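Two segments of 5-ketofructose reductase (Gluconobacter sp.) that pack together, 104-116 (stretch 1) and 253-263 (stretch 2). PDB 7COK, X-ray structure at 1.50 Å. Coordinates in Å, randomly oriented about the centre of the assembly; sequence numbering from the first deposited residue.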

# COMPACT_ATOMS: atom_id res chain seq x y z
N GLY A 104 10.05 16.85 5.15
CA GLY A 104 8.88 17.07 6.02
C GLY A 104 8.21 18.43 5.86
O GLY A 104 8.88 19.47 5.88
N HIS A 105 6.89 18.41 5.73
CA HIS A 105 6.06 19.62 5.62
C HIS A 105 4.98 19.57 6.67
O HIS A 105 4.60 18.50 7.15
N ASN A 106 4.49 20.75 7.04
CA ASN A 106 3.31 20.83 7.86
C ASN A 106 2.23 21.54 7.09
O ASN A 106 2.44 22.63 6.62
N THR A 107 1.10 20.87 6.91
CA THR A 107 -0.00 21.47 6.14
C THR A 107 -1.27 21.67 6.98
O THR A 107 -2.32 22.01 6.44
N ASP A 108 -1.16 21.49 8.30
CA ASP A 108 -2.31 21.61 9.20
C ASP A 108 -2.88 23.02 9.27
O ASP A 108 -4.03 23.20 9.68
N GLY A 109 -2.10 24.02 8.88
CA GLY A 109 -2.62 25.37 8.77
C GLY A 109 -2.82 25.79 7.33
O GLY A 109 -3.42 26.83 7.08
N LYS A 110 -2.33 24.99 6.38
CA LYS A 110 -2.37 25.38 4.95
C LYS A 110 -3.74 25.15 4.31
O LYS A 110 -4.07 25.88 3.38
N GLY A 111 -4.51 24.16 4.78
CA GLY A 111 -5.87 23.95 4.28
C GLY A 111 -6.70 25.19 4.57
O GLY A 111 -7.41 25.69 3.71
N PHE A 112 -6.58 25.70 5.79
CA PHE A 112 -7.28 26.91 6.18
C PHE A 112 -6.83 28.11 5.33
O PHE A 112 -7.68 28.86 4.84
N LEU A 113 -5.52 28.29 5.19
CA LEU A 113 -4.99 29.37 4.38
C LEU A 113 -5.48 29.34 2.94
O LEU A 113 -5.88 30.37 2.41
N ALA A 114 -5.52 28.15 2.32
CA ALA A 114 -6.09 28.04 0.97
C ALA A 114 -7.56 28.42 0.95
O ALA A 114 -8.00 29.15 0.08
N SER A 115 -8.35 27.94 1.92
CA SER A 115 -9.75 28.36 2.01
C SER A 115 -9.87 29.89 2.16
O SER A 115 -10.69 30.52 1.48
N LEU A 116 -9.04 30.47 3.03
CA LEU A 116 -9.04 31.92 3.29
C LEU A 116 -8.79 32.70 2.00
O LEU A 116 -9.52 33.65 1.69
N VAL A 253 -10.23 19.14 2.58
CA VAL A 253 -10.04 18.90 1.16
C VAL A 253 -8.80 19.64 0.65
O VAL A 253 -7.95 19.04 -0.02
N ASN A 254 -8.68 20.91 1.01
CA ASN A 254 -7.51 21.69 0.60
C ASN A 254 -6.20 21.11 1.09
O ASN A 254 -5.20 21.16 0.38
N GLN A 255 -6.20 20.57 2.30
CA GLN A 255 -5.01 19.96 2.87
C GLN A 255 -4.59 18.73 2.05
O GLN A 255 -3.40 18.52 1.76
N GLY A 256 -5.58 17.94 1.66
CA GLY A 256 -5.31 16.78 0.78
C GLY A 256 -4.81 17.20 -0.58
O GLY A 256 -3.93 16.53 -1.15
N VAL A 257 -5.41 18.25 -1.14
CA VAL A 257 -4.95 18.78 -2.44
C VAL A 257 -3.49 19.24 -2.36
O VAL A 257 -2.67 18.87 -3.21
N ILE A 258 -3.18 20.04 -1.34
CA ILE A 258 -1.81 20.52 -1.13
C ILE A 258 -0.81 19.37 -0.97
O ILE A 258 0.27 19.43 -1.56
N GLY A 259 -1.17 18.37 -0.17
CA GLY A 259 -0.31 17.20 0.07
C GLY A 259 -0.00 16.46 -1.22
O GLY A 259 1.14 16.10 -1.48
N VAL A 260 -1.03 16.20 -2.02
CA VAL A 260 -0.83 15.51 -3.29
C VAL A 260 -0.06 16.36 -4.29
O VAL A 260 0.74 15.83 -5.07
N GLU A 261 -0.27 17.68 -4.26
CA GLU A 261 0.60 18.58 -5.04
C GLU A 261 2.07 18.41 -4.65
O GLU A 261 2.92 18.32 -5.53
N ILE A 262 2.34 18.32 -3.35
CA ILE A 262 3.71 18.11 -2.85
C ILE A 262 4.25 16.77 -3.32
O ILE A 262 5.39 16.67 -3.75
N TRP A 263 3.43 15.73 -3.21
CA TRP A 263 3.87 14.37 -3.54
C TRP A 263 4.06 14.08 -5.02
O TRP A 263 5.02 13.38 -5.42

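The two stretches bury 509 Å² between them, summed over both sides, and the backbone sets the terms of the packing. Helix 110-116 crosses helix 253-263 with an angle of 107° between their N-to-C directions, and the axes approach to 7.7 Å. Such closeness is compatible with glycine at the crossing: the CA of Gly 111 lies 4.3 Å from the CA of Gln 255 and 3.9 Å from its backbone N. An idealised CB on Gly 111 would sit 3.4 Å from that same N, so the absence of a side chain leaves the backbones free to approach here.

Apolar contacts run along one side of helix 253-263, where Asn 254, Ile 258 and Ile 262 all direct their CA-to-CB bonds toward stretch 1. Ile 258 (chi1 m, chi2 t) places its CD1 beside the start of the opposing helix, 3.6 Å from the backbone O of Lys 110, 3.8 Å from Lys 110 CB and 4.2 Å from Ala 114 CB. Its CG2 meets Thr 107 CG2 at 4.0 Å. One turn further on, Ile 262, again m and t, brings CD1 to 4.2 Å from the same Thr 107 CG2, so that this methyl is in contact with both isoleucines. Lys 110 touches Ile 258 through CB, 3.8 Å from Ile 258 CD1, and again through CD, 4.2 Å from Ile 258 CG2; its CA-to-CB bond points toward stretch 2, but with chi1 m, chi2 and chi3 t and chi4 m the end leads away, and NZ is hydrogen-bonded elsewhere in the structure.

The aromatic contact is made by His 105, at the end of the strand, with chi1 m and chi2 at -99°. Ile 262 CG2 lies over one face of its imidazole, 4.0 Å from the ring centroid and 29° off the ring normal, which is the geometry of a CH-pi interaction. The closest atom pair is His 105 NE2 to Ile 262 CG2, at 3.6 Å.

Polar side chains gather at two places. In the first, Asn 254 (chi1 m, chi2 -31°) donates from ND2 to Ser 115 OG at 2.9 Å; the N-H...acceptor angle of 120° makes this a weak hydrogen bond despite the short distance. Ser 115, also m, has a sideways CA-to-CB bond. The same Asn 254 ND2 packs 3.8 Å from Ala 114 CB.

The second place is formed by Gln 255, Thr 107 and Asp 108. Gln 255 has chi1 and chi2 t; its CA-to-CB bond is sideways, yet the end of its extended chain comes nearer to stretch 1, and it has the largest covered area of any residue here, 85 Å². Asp 108 (chi1 m) has a CA-to-CB bond pointing away, although its carboxylate end comes nearer. Thr 107, with chi1 p, directs its CA-to-CB bond toward the helix, and its OG1 lies 2.6 Å from the O of water 1. That water donates to the backbone O of Gln 255 at 2.7 Å, bridging the threonine hydroxyl to the helix backbone.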

# COMPACT_ATOMS: atom_id res chain seq x y z
CB HIS A 105 5.36 19.66 4.25
CG HIS A 105 6.29 19.67 3.08
ND1 HIS A 105 6.63 20.82 2.41
CD2 HIS A 105 6.93 18.65 2.45
CE1 HIS A 105 7.45 20.52 1.42
NE2 HIS A 105 7.65 19.21 1.41
CB ASN A 106 3.61 21.56 9.17
CG ASN A 106 2.46 21.46 10.14
OD1 ASN A 106 1.34 21.93 9.87
ND2 ASN A 106 2.70 20.82 11.27
CB THR A 107 -0.35 20.64 4.91
OG1 THR A 107 -0.91 19.40 5.35
CG2 THR A 107 0.89 20.44 3.99
CB ASP A 108 -1.97 21.13 10.61
CG ASP A 108 -1.90 19.62 10.72
OD1 ASP A 108 -2.43 18.93 9.83
OD2 ASP A 108 -1.33 19.11 11.71
CB LYS A 110 -1.30 24.62 4.14
CG LYS A 110 0.13 25.01 4.48
CD LYS A 110 1.15 24.37 3.53
CE LYS A 110 2.61 24.62 3.95
NZ LYS A 110 2.98 26.06 4.06
CB PHE A 112 -7.06 27.23 7.68
CG PHE A 112 -7.34 28.66 8.01
CD1 PHE A 112 -8.66 29.12 8.08
CD2 PHE A 112 -6.29 29.58 8.12
CE1 PHE A 112 -8.93 30.47 8.33
CE2 PHE A 112 -6.55 30.92 8.35
CZ PHE A 112 -7.86 31.37 8.44
CB LEU A 113 -3.47 29.44 4.50
CG LEU A 113 -2.78 30.72 4.07
CD1 LEU A 113 -3.10 31.85 5.06
CD2 LEU A 113 -1.27 30.56 3.95
CB ALA A 114 -5.88 26.64 0.42
CB SER A 115 -10.44 27.68 3.19
OG SER A 115 -10.63 26.28 2.93
CB LEU A 116 -7.99 32.30 4.35
CG LEU A 116 -8.05 33.79 4.75
CD1 LEU A 116 -9.36 34.14 5.44
CD2 LEU A 116 -6.84 34.19 5.57
CB VAL A 253 -11.31 19.26 0.38
CG1 VAL A 253 -11.06 19.23 -1.13
CG2 VAL A 253 -12.42 18.29 0.74
CB ASN A 254 -7.63 23.16 1.02
CG ASN A 254 -8.63 23.91 0.18
OD1 ASN A 254 -8.81 23.60 -1.01
ND2 ASN A 254 -9.28 24.92 0.76
CB GLN A 255 -5.30 19.55 4.29
CG GLN A 255 -4.10 19.02 5.02
CD GLN A 255 -4.25 19.11 6.52
OE1 GLN A 255 -3.27 18.98 7.23
NE2 GLN A 255 -5.49 19.35 7.01
CB VAL A 257 -5.86 19.92 -2.95
CG1 VAL A 257 -5.25 20.63 -4.18
CG2 VAL A 257 -7.24 19.38 -3.29
CB ILE A 258 -1.75 21.52 0.04
CG1 ILE A 258 -2.47 22.83 -0.33
CG2 ILE A 258 -0.31 21.82 0.48
CD1 ILE A 258 -2.98 23.59 0.88
CB VAL A 260 -2.15 14.95 -3.84
CG1 VAL A 260 -1.95 14.30 -5.20
CG2 VAL A 260 -2.74 13.92 -2.88
CB GLU A 261 0.17 20.04 -4.93
CG GLU A 261 -1.11 20.36 -5.68
CD GLU A 261 -1.61 21.78 -5.40
OE1 GLU A 261 -1.21 22.41 -4.39
OE2 GLU A 261 -2.41 22.26 -6.22
CB ILE A 262 3.78 18.27 -1.31
CG1 ILE A 262 3.58 19.75 -0.92
CG2 ILE A 262 5.11 17.76 -0.73
CD1 ILE A 262 3.31 20.01 0.55
CB TRP A 263 2.87 13.36 -3.01
CG TRP A 263 2.76 13.31 -1.52
CD1 TRP A 263 3.69 13.71 -0.60
CD2 TRP A 263 1.70 12.72 -0.79
NE1 TRP A 263 3.23 13.46 0.67
CE2 TRP A 263 2.02 12.83 0.58
CE3 TRP A 263 0.48 12.13 -1.15
CZ2 TRP A 263 1.16 12.37 1.59
CZ3 TRP A 263 -0.36 11.67 -0.17
CH2 TRP A 263 -0.02 11.79 1.20
O HOH W 1 -1.24 17.86 3.30